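Local coordinates for NAD(FAD)-dependent dehydrogenase, NirB-family (N-terminal domain) (Clostridium acetobutylicum, PDB 3KLJ), which transfers electrons from NADH through its bound FAD to rubredoxin, feeding the oxygen-scavenging and stress-response enzymes of this anaerobe, at residues 12-17 with 22-27; 86-91 with 239-244; 93-98 with 106-111; 261-266 with 285-290. All coordinates share one frame; numbering follows the deposited sequence.

Interaction 1 of 4, residues 12-17 with 22-27. With FAD (flavin-adenine dinucleotide), chain B.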
# COMPACT_ATOMS: atom_id res chain seq x y z
N ILE A 12 17.44 12.68 16.55
CA ILE A 12 16.37 11.91 15.90
C ILE A 12 16.93 10.98 14.84
O ILE A 12 17.51 11.44 13.83
CB ILE A 12 15.28 12.82 15.29
CG1 ILE A 12 14.79 13.84 16.33
CG2 ILE A 12 14.14 11.98 14.69
CD1 ILE A 12 13.52 14.52 15.94
N LEU A 13 16.77 9.69 15.08
CA LEU A 13 17.13 8.65 14.12
C LEU A 13 15.87 8.16 13.44
O LEU A 13 14.92 7.74 14.09
CB LEU A 13 17.78 7.47 14.82
CG LEU A 13 19.01 6.83 14.16
CD1 LEU A 13 19.07 5.33 14.41
CD2 LEU A 13 19.14 7.17 12.68
N ILE A 14 15.87 8.23 12.11
CA ILE A 14 14.76 7.76 11.30
C ILE A 14 15.18 6.51 10.53
O ILE A 14 16.07 6.56 9.66
CB ILE A 14 14.23 8.87 10.37
CG1 ILE A 14 13.64 10.01 11.20
CG2 ILE A 14 13.18 8.33 9.39
CD1 ILE A 14 13.30 11.23 10.39
N LEU A 15 14.54 5.39 10.86
CA LEU A 15 14.84 4.10 10.27
C LEU A 15 13.92 3.83 9.08
O LEU A 15 12.75 3.43 9.24
CB LEU A 15 14.71 3.02 11.35
CG LEU A 15 15.48 1.71 11.20
CD1 LEU A 15 15.50 0.92 12.54
CD2 LEU A 15 14.91 0.85 10.07
N GLY A 16 14.45 4.07 7.88
CA GLY A 16 13.72 3.96 6.63
C GLY A 16 13.44 5.32 6.02
O GLY A 16 12.94 6.22 6.71
N ALA A 17 13.76 5.49 4.74
CA ALA A 17 13.54 6.77 4.07
C ALA A 17 12.57 6.64 2.88
O ALA A 17 12.92 6.84 1.73
CB ALA A 17 14.88 7.38 3.64
N PHE A 22 10.28 10.35 5.39
CA PHE A 22 10.39 11.72 4.92
C PHE A 22 9.50 12.68 5.71
O PHE A 22 9.96 13.73 6.16
CB PHE A 22 10.09 11.86 3.42
CG PHE A 22 9.88 13.28 3.02
CD1 PHE A 22 10.97 14.12 2.83
CD2 PHE A 22 8.59 13.81 2.94
CE1 PHE A 22 10.78 15.46 2.51
CE2 PHE A 22 8.40 15.15 2.61
CZ PHE A 22 9.50 15.97 2.40
N SER A 23 8.22 12.32 5.85
CA SER A 23 7.26 13.15 6.58
C SER A 23 7.70 13.41 8.02
O SER A 23 7.52 14.51 8.54
CB SER A 23 5.87 12.52 6.54
OG SER A 23 4.92 13.40 7.11
N ALA A 24 8.29 12.40 8.67
CA ALA A 24 8.82 12.60 10.04
C ALA A 24 9.97 13.61 10.06
O ALA A 24 10.00 14.50 10.91
CB ALA A 24 9.25 11.29 10.65
N ALA A 25 10.91 13.46 9.13
CA ALA A 25 12.04 14.40 9.01
C ALA A 25 11.53 15.83 8.82
O ALA A 25 11.88 16.72 9.59
CB ALA A 25 12.98 14.00 7.87
N LYS A 26 10.66 16.01 7.82
CA LYS A 26 10.03 17.29 7.55
C LYS A 26 9.33 17.88 8.78
O LYS A 26 9.44 19.08 9.05
CB LYS A 26 9.04 17.17 6.38
CG LYS A 26 8.30 18.46 6.02
CD LYS A 26 7.32 18.24 4.87
CE LYS A 26 6.43 19.46 4.65
NZ LYS A 26 5.65 19.36 3.37
N ALA A 27 8.61 17.04 9.52
CA ALA A 27 7.92 17.47 10.74
C ALA A 27 8.91 17.87 11.85
O ALA A 27 8.67 18.84 12.56
CB ALA A 27 6.98 16.37 11.23
PA FAD B . 8.04 2.60 2.23
O1A FAD B . 8.12 1.12 1.95
O2A FAD B . 7.53 3.39 1.05
O5B FAD B . 9.47 3.14 2.68
C5B FAD B . 10.22 2.46 3.67
C4B FAD B . 11.71 2.57 3.34
O4B FAD B . 12.48 2.00 4.40
C3B FAD B . 12.05 1.78 2.07
O3B FAD B . 12.78 2.62 1.19
C2B FAD B . 12.89 0.61 2.55
O2B FAD B . 13.92 0.28 1.64
C1B FAD B . 13.47 1.14 3.86
N9A FAD B . 13.84 0.08 4.81
C8A FAD B . 13.20 -1.12 5.02
N7A FAD B . 13.86 -1.79 5.99
C5A FAD B . 14.90 -1.05 6.41
C6A FAD B . 15.89 -1.27 7.37
N6A FAD B . 16.07 -2.49 7.87
N1A FAD B . 16.85 -0.29 7.58
C2A FAD B . 16.83 0.88 6.85
N3A FAD B . 15.86 1.09 5.89
C4A FAD B . 14.90 0.14 5.68
N1 FAD B . -0.73 3.59 -1.68
C2 FAD B . -1.89 4.32 -1.87
O2 FAD B . -2.40 4.88 -0.92
N3 FAD B . -2.44 4.46 -3.12
C4 FAD B . -1.86 3.85 -4.20
O4 FAD B . -2.39 3.97 -5.31
C4X FAD B . -0.69 3.09 -4.03
N5 FAD B . -0.07 2.47 -5.11
C5X FAD B . 1.08 1.73 -4.92
C6 FAD B . 1.69 1.10 -6.02
C7 FAD B . 2.87 0.36 -5.82
C7M FAD B . 3.53 -0.32 -6.98
C8 FAD B . 3.42 0.24 -4.54
C8M FAD B . 4.68 -0.55 -4.30
C9 FAD B . 2.80 0.86 -3.46
C9A FAD B . 1.63 1.61 -3.65
N10 FAD B . 1.02 2.24 -2.57
C10 FAD B . -0.13 2.97 -2.76
C1' FAD B . 1.60 2.10 -1.20
C2' FAD B . 2.44 3.28 -0.79
O2' FAD B . 3.57 3.34 -1.64
C3' FAD B . 2.86 3.06 0.65
O3' FAD B . 1.73 3.12 1.49
C4' FAD B . 3.88 4.08 1.14
O4' FAD B . 5.02 4.09 0.31
C5' FAD B . 4.31 3.69 2.55
O5' FAD B . 5.38 4.52 2.91
P FAD B . 6.37 4.08 4.06
O1P FAD B . 7.39 5.19 4.28
O2P FAD B . 5.62 3.67 5.31
O3P FAD B . 7.09 2.73 3.52
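Ile14 meets the helix through a single atom, the methyl CD1, which rests on Ala24 and Ala25. CD1 lies 3.8 Å from CB of Ala25 and 4.1 Å from CB of Ala24, and it comes closer still to the backbone, 3.5 Å from the amide N of Ala25. A methyl group set against two alanines and the peptide between them lets strand 12-15 and helix 19-28 approach closely, with 7.5 Å between CA of Ile14 and CA of Ala25. The reach of Ile14 follows from its torsions: CG1 stands opposite the carbonyl carbon (chi1 -65°) and CD1 continues the chain in extended form (chi2 171°), which sends the longer branch across to the helix. Around this point the strand is held on both flanks, by strand 35-38 and by strand 107-110; Met37 touches Ala25, and Ile109 touches Ala24. At the end of the strand the chain turns alongside the FAD ribose. CA of Gly16 comes within 3.2 Å of the ribose oxygen O4B, an approach that the lack of a side chain at Gly16 permits, and Leu15 sets CD2 against the adenine, 3.4 Å from N1A. Asn39, a residue of the FAD site, accepts the amide N-H of Ala17 on its OD1. The strand, glycine-rich turn and helix form the first part of a Rossmann-type beta-alpha-beta unit bearing a GxGxxG pattern. No hydrogen bond joins the two segments; they meet by van der Waals packing, while just beyond the turn Ala20 N is hydrogen-bonded to FAD.

Interaction 2 of 4, residues 86-91 with 239-244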
# COMPACT_ATOMS: atom_id res chain seq x y z
N THR A 86 19.77 -3.73 11.19
CA THR A 86 19.55 -5.15 11.46
C THR A 86 19.12 -5.40 12.90
O THR A 86 18.47 -6.40 13.17
CB THR A 86 20.82 -6.01 11.19
OG1 THR A 86 21.95 -5.40 11.81
CG2 THR A 86 21.08 -6.16 9.69
N SER A 87 19.49 -4.49 13.80
CA SER A 87 19.27 -4.65 15.24
C SER A 87 18.92 -3.34 15.91
O SER A 87 19.36 -2.27 15.47
CB SER A 87 20.53 -5.20 15.92
OG SER A 87 20.48 -6.60 16.07
N ILE A 88 18.13 -3.42 16.98
CA ILE A 88 17.87 -2.29 17.86
C ILE A 88 18.17 -2.71 19.30
O ILE A 88 17.71 -3.76 19.76
CB ILE A 88 16.40 -1.76 17.78
CG1 ILE A 88 16.02 -1.39 16.35
CG2 ILE A 88 16.22 -0.54 18.68
CD1 ILE A 88 14.50 -1.16 16.16
N ASP A 89 18.94 -1.88 20.00
CA ASP A 89 19.21 -2.03 21.43
C ASP A 89 18.58 -0.84 22.18
O ASP A 89 19.24 0.18 22.41
CB ASP A 89 20.72 -2.13 21.66
CG ASP A 89 21.11 -2.16 23.13
OD1 ASP A 89 22.33 -2.09 23.39
OD2 ASP A 89 20.23 -2.25 24.02
N PRO A 90 17.30 -0.97 22.55
CA PRO A 90 16.54 0.13 23.16
C PRO A 90 17.07 0.73 24.45
O PRO A 90 16.88 1.92 24.67
CB PRO A 90 15.17 -0.50 23.41
CG PRO A 90 15.03 -1.46 22.25
CD PRO A 90 16.40 -2.08 22.18
N ASN A 91 17.72 -0.08 25.30
CA ASN A 91 18.22 0.39 26.59
C ASN A 91 19.49 1.22 26.46
O ASN A 91 19.74 2.13 27.25
CB ASN A 91 18.45 -0.78 27.55
CG ASN A 91 17.17 -1.52 27.89
OD1 ASN A 91 16.62 -1.36 28.98
ND2 ASN A 91 16.68 -2.32 26.96
N THR A 239 13.86 -7.50 20.39
CA THR A 239 13.40 -6.48 21.33
C THR A 239 12.02 -6.80 21.87
O THR A 239 11.37 -7.76 21.44
CB THR A 239 13.36 -5.10 20.66
OG1 THR A 239 12.18 -4.99 19.86
CG2 THR A 239 14.59 -4.89 19.78
N GLU A 240 11.56 -5.98 22.81
CA GLU A 240 10.20 -6.11 23.32
C GLU A 240 9.22 -5.16 22.64
O GLU A 240 8.15 -4.89 23.18
CB GLU A 240 10.19 -5.92 24.85
CG GLU A 240 10.92 -7.02 25.61
CD GLU A 240 10.40 -8.40 25.28
OE1 GLU A 240 11.18 -9.25 24.80
OE2 GLU A 240 9.19 -8.65 25.50
N ILE A 241 9.57 -4.67 21.45
CA ILE A 241 8.67 -3.81 20.69
C ILE A 241 7.46 -4.64 20.25
O ILE A 241 7.61 -5.66 19.56
CB ILE A 241 9.36 -3.17 19.45
CG1 ILE A 241 10.45 -2.18 19.90
CG2 ILE A 241 8.33 -2.49 18.53
CD1 ILE A 241 11.50 -1.90 18.84
N ALA A 242 6.27 -4.22 20.67
CA ALA A 242 5.07 -5.01 20.42
C ALA A 242 4.69 -4.96 18.96
O ALA A 242 4.79 -3.91 18.32
CB ALA A 242 3.92 -4.53 21.29
N SER A 243 4.28 -6.11 18.43
CA SER A 243 3.83 -6.20 17.05
C SER A 243 2.78 -7.28 16.89
O SER A 243 2.75 -8.25 17.65
CB SER A 243 5.01 -6.46 16.10
OG SER A 243 5.60 -7.73 16.34
N LYS A 244 1.92 -7.11 15.90
CA LYS A 244 1.06 -8.20 15.45
C LYS A 244 1.32 -8.40 13.97
O LYS A 244 2.24 -9.14 13.61
CB LYS A 244 -0.42 -7.91 15.75
CG LYS A 244 -0.73 -7.68 17.24
CD LYS A 244 -0.68 -8.97 18.05
CE LYS A 244 -0.79 -8.67 19.54
NZ LYS A 244 -0.78 -9.91 20.39
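Ile88, on the edge strand 85-89 of a three-stranded antiparallel sheet, packs against Thr239 and Ile241 in the loop between strands 229-231 and 247-249. This joins the small antiparallel sheet to a distant part of the chain within the FAD-binding domain. The apolar contacts are between aliphatic carbons. CD1 of Ile88 meets CD1 of Ile241 at 4.1 Å, the two side chains crossing at about a right angle; each has CG1 opposite its own carbonyl carbon and an extended second torsion, which carries each delta methyl to the other. Ile110 of strand 107-110 touches both isoleucines and Ile260 touches Ile241, extending the apolar layer to the parallel sheet. Thr239 contributes CG2, which faces CD of the Pro90 ring and CB of Ile88, each at 4.1 Å.

The polar interactions stay inside the loop. Thr239 OG1 takes the amide N-H of Ile241 at 3.1 Å in a nearly straight bond (164°), forming an ST turn, and it is also bonded to O of Ile236. With the hydroxyl occupied on its own side of the interface, the methyl branch is the part of Thr239 presented to the strand, where CG2 lies 3.3 Å from the carbonyl O of Ile88.

Interaction 3 of 4, residues 93-98 with 106-111. With FAD (flavin-adenine dinucleotide), chain B.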
# COMPACT_ATOMS: atom_id res chain seq x y z
N LYS A 93 20.08 2.64 23.47
CA LYS A 93 19.68 3.52 22.38
C LYS A 93 20.65 3.43 21.21
O LYS A 93 21.16 4.45 20.72
CB LYS A 93 19.48 4.96 22.87
CG LYS A 93 18.32 5.12 23.84
CD LYS A 93 17.96 6.58 24.06
CE LYS A 93 16.57 6.72 24.66
NZ LYS A 93 16.21 8.15 24.86
N LEU A 94 20.91 2.20 20.76
CA LEU A 94 21.84 1.94 19.67
C LEU A 94 21.16 1.11 18.60
O LEU A 94 20.51 0.11 18.89
CB LEU A 94 23.10 1.22 20.17
CG LEU A 94 24.03 1.86 21.22
CD1 LEU A 94 25.11 0.87 21.67
CD2 LEU A 94 24.69 3.13 20.71
N VAL A 95 21.31 1.54 17.35
CA VAL A 95 20.84 0.78 16.21
C VAL A 95 22.04 0.19 15.48
O VAL A 95 23.01 0.90 15.18
CB VAL A 95 19.96 1.66 15.27
CG1 VAL A 95 19.70 0.96 13.94
CG2 VAL A 95 18.64 2.01 15.96
N THR A 96 21.99 -1.11 15.21
CA THR A 96 23.09 -1.78 14.51
C THR A 96 22.73 -1.97 13.05
O THR A 96 21.66 -2.50 12.72
CB THR A 96 23.42 -3.15 15.13
OG1 THR A 96 23.67 -2.99 16.53
CG2 THR A 96 24.65 -3.76 14.48
N LEU A 97 23.63 -1.54 12.18
CA LEU A 97 23.48 -1.68 10.75
C LEU A 97 24.12 -2.97 10.23
O LEU A 97 24.83 -3.67 10.97
CB LEU A 97 24.08 -0.46 10.03
CG LEU A 97 23.57 0.91 10.49
CD1 LEU A 97 24.52 2.02 10.06
CD2 LEU A 97 22.15 1.18 10.00
N LYS A 98 23.86 -3.27 8.96
CA LYS A 98 24.41 -4.43 8.27
C LYS A 98 25.95 -4.44 8.30
O LYS A 98 26.56 -5.48 8.56
CB LYS A 98 23.88 -4.49 6.82
CG LYS A 98 24.28 -5.75 6.05
CD LYS A 98 23.49 -6.97 6.52
CE LYS A 98 24.17 -8.25 6.09
NZ LYS A 98 23.31 -9.44 6.36
N GLU A 106 18.65 9.64 20.44
CA GLU A 106 17.86 10.04 21.61
C GLU A 106 16.41 9.58 21.38
O GLU A 106 15.76 9.07 22.29
CB GLU A 106 17.92 11.55 21.85
CG GLU A 106 19.34 12.13 21.95
CD GLU A 106 19.36 13.59 22.39
OE1 GLU A 106 18.28 14.15 22.67
OE2 GLU A 106 20.47 14.19 22.44
N LYS A 107 15.93 9.78 20.16
CA LYS A 107 14.65 9.23 19.72
C LYS A 107 14.77 8.47 18.41
O LYS A 107 15.50 8.88 17.50
CB LYS A 107 13.60 10.34 19.59
CG LYS A 107 12.76 10.50 20.82
CD LYS A 107 13.08 11.74 21.59
CE LYS A 107 12.11 11.87 22.74
NZ LYS A 107 12.37 13.11 23.50
N LEU A 108 14.05 7.35 18.32
CA LEU A 108 14.06 6.49 17.15
C LEU A 108 12.67 6.45 16.52
O LEU A 108 11.68 6.16 17.19
CB LEU A 108 14.51 5.07 17.52
CG LEU A 108 14.59 4.02 16.40
CD1 LEU A 108 15.64 4.39 15.35
CD2 LEU A 108 14.84 2.61 16.92
N ILE A 109 12.60 6.75 15.22
CA ILE A 109 11.35 6.64 14.49
C ILE A 109 11.49 5.52 13.47
O ILE A 109 12.31 5.61 12.55
CB ILE A 109 10.99 7.96 13.78
CG1 ILE A 109 10.83 9.09 14.82
CG2 ILE A 109 9.74 7.79 12.92
CD1 ILE A 109 10.63 10.46 14.19
N ILE A 110 10.72 4.45 13.65
CA ILE A 110 10.74 3.31 12.72
C ILE A 110 9.74 3.50 11.58
O ILE A 110 8.51 3.51 11.80
CB ILE A 110 10.48 1.96 13.45
CG1 ILE A 110 11.49 1.75 14.58
CG2 ILE A 110 10.51 0.79 12.46
CD1 ILE A 110 11.13 0.59 15.55
N ALA A 111 10.27 3.63 10.37
CA ALA A 111 9.46 3.91 9.19
C ALA A 111 9.91 3.00 8.03
O ALA A 111 10.17 3.45 6.92
CB ALA A 111 9.59 5.40 8.82
PA FAD B . 8.04 2.60 2.23
O1A FAD B . 8.12 1.12 1.95
O2A FAD B . 7.53 3.39 1.05
O5B FAD B . 9.47 3.14 2.68
C5B FAD B . 10.22 2.46 3.67
C4B FAD B . 11.71 2.57 3.34
O4B FAD B . 12.48 2.00 4.40
C3B FAD B . 12.05 1.78 2.07
O3B FAD B . 12.78 2.62 1.19
C2B FAD B . 12.89 0.61 2.55
O2B FAD B . 13.92 0.28 1.64
C1B FAD B . 13.47 1.14 3.86
N9A FAD B . 13.84 0.08 4.81
C8A FAD B . 13.20 -1.12 5.02
N7A FAD B . 13.86 -1.79 5.99
C5A FAD B . 14.90 -1.05 6.41
C6A FAD B . 15.89 -1.27 7.37
N6A FAD B . 16.07 -2.49 7.87
N1A FAD B . 16.85 -0.29 7.58
C2A FAD B . 16.83 0.88 6.85
N3A FAD B . 15.86 1.09 5.89
C4A FAD B . 14.90 0.14 5.68
N1 FAD B . -0.73 3.59 -1.68
C2 FAD B . -1.89 4.32 -1.87
O2 FAD B . -2.40 4.88 -0.92
N3 FAD B . -2.44 4.46 -3.12
C4 FAD B . -1.86 3.85 -4.20
O4 FAD B . -2.39 3.97 -5.31
C4X FAD B . -0.69 3.09 -4.03
N5 FAD B . -0.07 2.47 -5.11
C5X FAD B . 1.08 1.73 -4.92
C6 FAD B . 1.69 1.10 -6.02
C7 FAD B . 2.87 0.36 -5.82
C7M FAD B . 3.53 -0.32 -6.98
C8 FAD B . 3.42 0.24 -4.54
C8M FAD B . 4.68 -0.55 -4.30
C9 FAD B . 2.80 0.86 -3.46
C9A FAD B . 1.63 1.61 -3.65
N10 FAD B . 1.02 2.24 -2.57
C10 FAD B . -0.13 2.97 -2.76
C1' FAD B . 1.60 2.10 -1.20
C2' FAD B . 2.44 3.28 -0.79
O2' FAD B . 3.57 3.34 -1.64
C3' FAD B . 2.86 3.06 0.65
O3' FAD B . 1.73 3.12 1.49
C4' FAD B . 3.88 4.08 1.14
O4' FAD B . 5.02 4.09 0.31
C5' FAD B . 4.31 3.69 2.55
O5' FAD B . 5.38 4.52 2.91
P FAD B . 6.37 4.08 4.06
O1P FAD B . 7.39 5.19 4.28
O2P FAD B . 5.62 3.67 5.31
O3P FAD B . 7.09 2.73 3.52
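Where the small antiparallel sheet folds over the parallel sheet of the FAD-binding domain, Lys93 and Val95 meet Glu106 and Leu108 across the two layers. The polar part is one bond. Lys93 NZ donates to the backbone O of Glu106 at 2.8 Å, lying in the carbonyl plane on a lone pair, with a C=O...N angle of 138°. The lysine chain is extended beyond CG, and CE also passes close to the acceptor, 3.4 Å from O of Glu106. The same ammonium group forms a salt bridge with OD1 of Asp259, so a main-chain oxygen and a carboxylate together fix its position. The carboxylate of Glu106 is not its partner: OE1 remains 6.7 Å from NZ of Lys93.

Deeper in, the contact turns apolar. CG2 of Val95 sits at the fork of Leu108, 3.9 Å from CD1 and 4.0 Å from CD2, and the two side chains cross obliquely. Leu108 presents this fork with CG opposite its backbone N (chi1 -180°). Ala85 packs on Val95 and Ile88 on Leu108, continuing the layer along strand 85-89. Beyond strand 107-110, the carbonyl O of Ala111 approaches FAD C5B at 3.4 Å. A three-stranded antiparallel sheet laid over a parallel sheet that holds the dinucleotide at its strand ends is characteristic of the FAD domain of the glutathione reductase (GR) fold.

Interaction 4 of 4, residues 261-266 with 285-290. With FAD (flavin-adenine dinucleotide), chain B.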
# COMPACT_ATOMS: atom_id res chain seq x y z
N TYR A 261 9.33 5.25 18.21
CA TYR A 261 8.09 5.50 17.48
C TYR A 261 8.07 4.66 16.22
O TYR A 261 9.10 4.17 15.79
CB TYR A 261 7.98 6.98 17.07
CG TYR A 261 8.08 7.96 18.22
CD1 TYR A 261 9.31 8.23 18.82
CD2 TYR A 261 6.95 8.61 18.71
CE1 TYR A 261 9.41 9.13 19.88
CE2 TYR A 261 7.04 9.51 19.77
CZ TYR A 261 8.28 9.76 20.34
OH TYR A 261 8.39 10.65 21.39
N ALA A 262 6.88 4.51 15.64
CA ALA A 262 6.73 3.92 14.31
C ALA A 262 5.58 4.58 13.55
O ALA A 262 4.69 5.18 14.15
CB ALA A 262 6.52 2.42 14.41
N CYS A 263 5.59 4.46 12.23
CA CYS A 263 4.66 5.20 11.37
C CYS A 263 4.63 4.64 9.96
O CYS A 263 5.65 4.16 9.46
CB CYS A 263 5.03 6.69 11.32
SG CYS A 263 6.77 7.01 10.95
N GLY A 264 3.47 4.73 9.33
CA GLY A 264 3.32 4.34 7.93
C GLY A 264 3.03 2.85 7.81
O GLY A 264 2.40 2.25 8.69
N ASP A 265 3.51 2.26 6.72
CA ASP A 265 3.23 0.87 6.36
C ASP A 265 3.63 -0.17 7.41
O ASP A 265 3.03 -1.24 7.47
CB ASP A 265 3.91 0.52 5.02
CG ASP A 265 3.01 0.73 3.82
OD1 ASP A 265 3.17 -0.03 2.83
OD2 ASP A 265 2.16 1.64 3.85
N VAL A 266 4.66 0.15 8.21
CA VAL A 266 5.16 -0.79 9.21
C VAL A 266 4.31 -0.80 10.50
O VAL A 266 4.44 -1.71 11.32
CB VAL A 266 6.64 -0.48 9.59
CG1 VAL A 266 6.74 0.78 10.48
CG2 VAL A 266 7.29 -1.69 10.30
N GLU A 285 4.37 12.40 9.95
CA GLU A 285 4.26 13.72 10.55
C GLU A 285 4.04 13.69 12.08
O GLU A 285 4.76 14.35 12.83
CB GLU A 285 3.15 14.51 9.86
CG GLU A 285 2.90 15.88 10.48
CD GLU A 285 1.73 16.63 9.88
OE1 GLU A 285 0.87 16.02 9.19
OE2 GLU A 285 1.66 17.85 10.11
N VAL A 286 3.05 12.92 12.54
CA VAL A 286 2.76 12.83 13.99
C VAL A 286 3.97 12.30 14.78
O VAL A 286 4.30 12.83 15.85
CB VAL A 286 1.45 12.04 14.27
CG1 VAL A 286 1.31 11.65 15.76
CG2 VAL A 286 0.23 12.84 13.83
N ALA A 287 4.63 11.28 14.24
CA ALA A 287 5.83 10.71 14.85
C ALA A 287 6.97 11.73 15.00
O ALA A 287 7.60 11.79 16.05
CB ALA A 287 6.30 9.47 14.07
N GLY A 288 7.26 12.48 13.93
CA GLY A 288 8.31 13.49 13.95
C GLY A 288 8.03 14.57 14.99
O GLY A 288 8.93 14.97 15.75
N LEU A 289 6.78 15.04 15.00
CA LEU A 289 6.29 16.05 15.95
C LEU A 289 6.43 15.61 17.40
O LEU A 289 6.89 16.38 18.26
CB LEU A 289 4.81 16.36 15.64
CG LEU A 289 4.33 17.63 14.91
CD1 LEU A 289 5.42 18.46 14.16
CD2 LEU A 289 3.15 17.31 13.98
N ASN A 290 6.02 14.37 17.69
CA ASN A 290 6.10 13.81 19.04
C ASN A 290 7.54 13.58 19.49
O ASN A 290 7.91 13.88 20.63
CB ASN A 290 5.29 12.51 19.14
CG ASN A 290 3.82 12.75 19.44
OD1 ASN A 290 3.42 12.89 20.60
ND2 ASN A 290 3.01 12.75 18.41
PA FAD B . 8.04 2.60 2.23
O1A FAD B . 8.12 1.12 1.95
O2A FAD B . 7.53 3.39 1.05
O5B FAD B . 9.47 3.14 2.68
C5B FAD B . 10.22 2.46 3.67
C4B FAD B . 11.71 2.57 3.34
O4B FAD B . 12.48 2.00 4.40
C3B FAD B . 12.05 1.78 2.07
O3B FAD B . 12.78 2.62 1.19
C2B FAD B . 12.89 0.61 2.55
O2B FAD B . 13.92 0.28 1.64
C1B FAD B . 13.47 1.14 3.86
N9A FAD B . 13.84 0.08 4.81
C8A FAD B . 13.20 -1.12 5.02
N7A FAD B . 13.86 -1.79 5.99
C5A FAD B . 14.90 -1.05 6.41
C6A FAD B . 15.89 -1.27 7.37
N6A FAD B . 16.07 -2.49 7.87
N1A FAD B . 16.85 -0.29 7.58
C2A FAD B . 16.83 0.88 6.85
N3A FAD B . 15.86 1.09 5.89
C4A FAD B . 14.90 0.14 5.68
N1 FAD B . -0.73 3.59 -1.68
C2 FAD B . -1.89 4.32 -1.87
O2 FAD B . -2.40 4.88 -0.92
N3 FAD B . -2.44 4.46 -3.12
C4 FAD B . -1.86 3.85 -4.20
O4 FAD B . -2.39 3.97 -5.31
C4X FAD B . -0.69 3.09 -4.03
N5 FAD B . -0.07 2.47 -5.11
C5X FAD B . 1.08 1.73 -4.92
C6 FAD B . 1.69 1.10 -6.02
C7 FAD B . 2.87 0.36 -5.82
C7M FAD B . 3.53 -0.32 -6.98
C8 FAD B . 3.42 0.24 -4.54
C8M FAD B . 4.68 -0.55 -4.30
C9 FAD B . 2.80 0.86 -3.46
C9A FAD B . 1.63 1.61 -3.65
N10 FAD B . 1.02 2.24 -2.57
C10 FAD B . -0.13 2.97 -2.76
C1' FAD B . 1.60 2.10 -1.20
C2' FAD B . 2.44 3.28 -0.79
O2' FAD B . 3.57 3.34 -1.64
C3' FAD B . 2.86 3.06 0.65
O3' FAD B . 1.73 3.12 1.49
C4' FAD B . 3.88 4.08 1.14
O4' FAD B . 5.02 4.09 0.31
C5' FAD B . 4.31 3.69 2.55
O5' FAD B . 5.38 4.52 2.91
P FAD B . 6.37 4.08 4.06
O1P FAD B . 7.39 5.19 4.28
O2P FAD B . 5.62 3.67 5.31
O3P FAD B . 7.09 2.73 3.52
O HOH W 1 9.13 13.22 22.84
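Tyr261 packs against Ala287 and Asn290, joining edge strand 260-262 of the FAD domain's parallel sheet to helix 277-291. Its CB begins the contact, 4.2 Å from CB of Ala287. With CG opposite the carbonyl carbon (chi1 -56°), the ring runs along the helix, and the carbonyl O of Ala287 stands over one face, toward the rim and 4.2 Å from CD2. Farther out, CE2 touches CB of Asn290 at 3.5 Å. At the tip, a water bridges the strand and the helix, 3.0 Å from Tyr261 OH and donating to the backbone O of Asn290.

The Asn290 amide turns back to its own helix, where ND2 bonds to O of Val286 from above the carbonyl plane, opposite the face approached by Asn290 N. Ala296 O is a further partner of ND2. One turn back, the methyl of Ala287 also receives SG of Cys263, extending the packing toward the cofactor. Past that cysteine the chain reaches FAD at Asp265, an established binding residue that grips two parts of the dinucleotide: its amide N-H bonds to phosphate oxygen O2P at 2.9 Å (164°), while its OD2 accepts from the ribityl hydroxyl O3' at 2.8 Å.

How the interactions relate
Interactions 1 and 4 are buried strand-to-helix packings on the parallel sheet, with alanines on the helix surface, joined in interaction 4 by Asn290; their helices also touch, Ser23 and Ala27 meeting Glu285 and Leu289. Interactions 2 and 3 are only partly buried and tie the antiparallel sheet to its surroundings, through neighbouring strands 85-89 and 94-97. Strand 107-110, in interaction 3, lies between strand 12-15 of interaction 1 and strand 260-262 of interaction 4, backbone hydrogen-bonded to both. Chemistry follows place: interaction 1 has no hydrogen bond between its segments, interaction 2 keeps an ST turn within one segment, a lysine bond marks the outer end of interaction 3, and a water spans interaction 4. Interactions 1, 3 and 4 touch FAD.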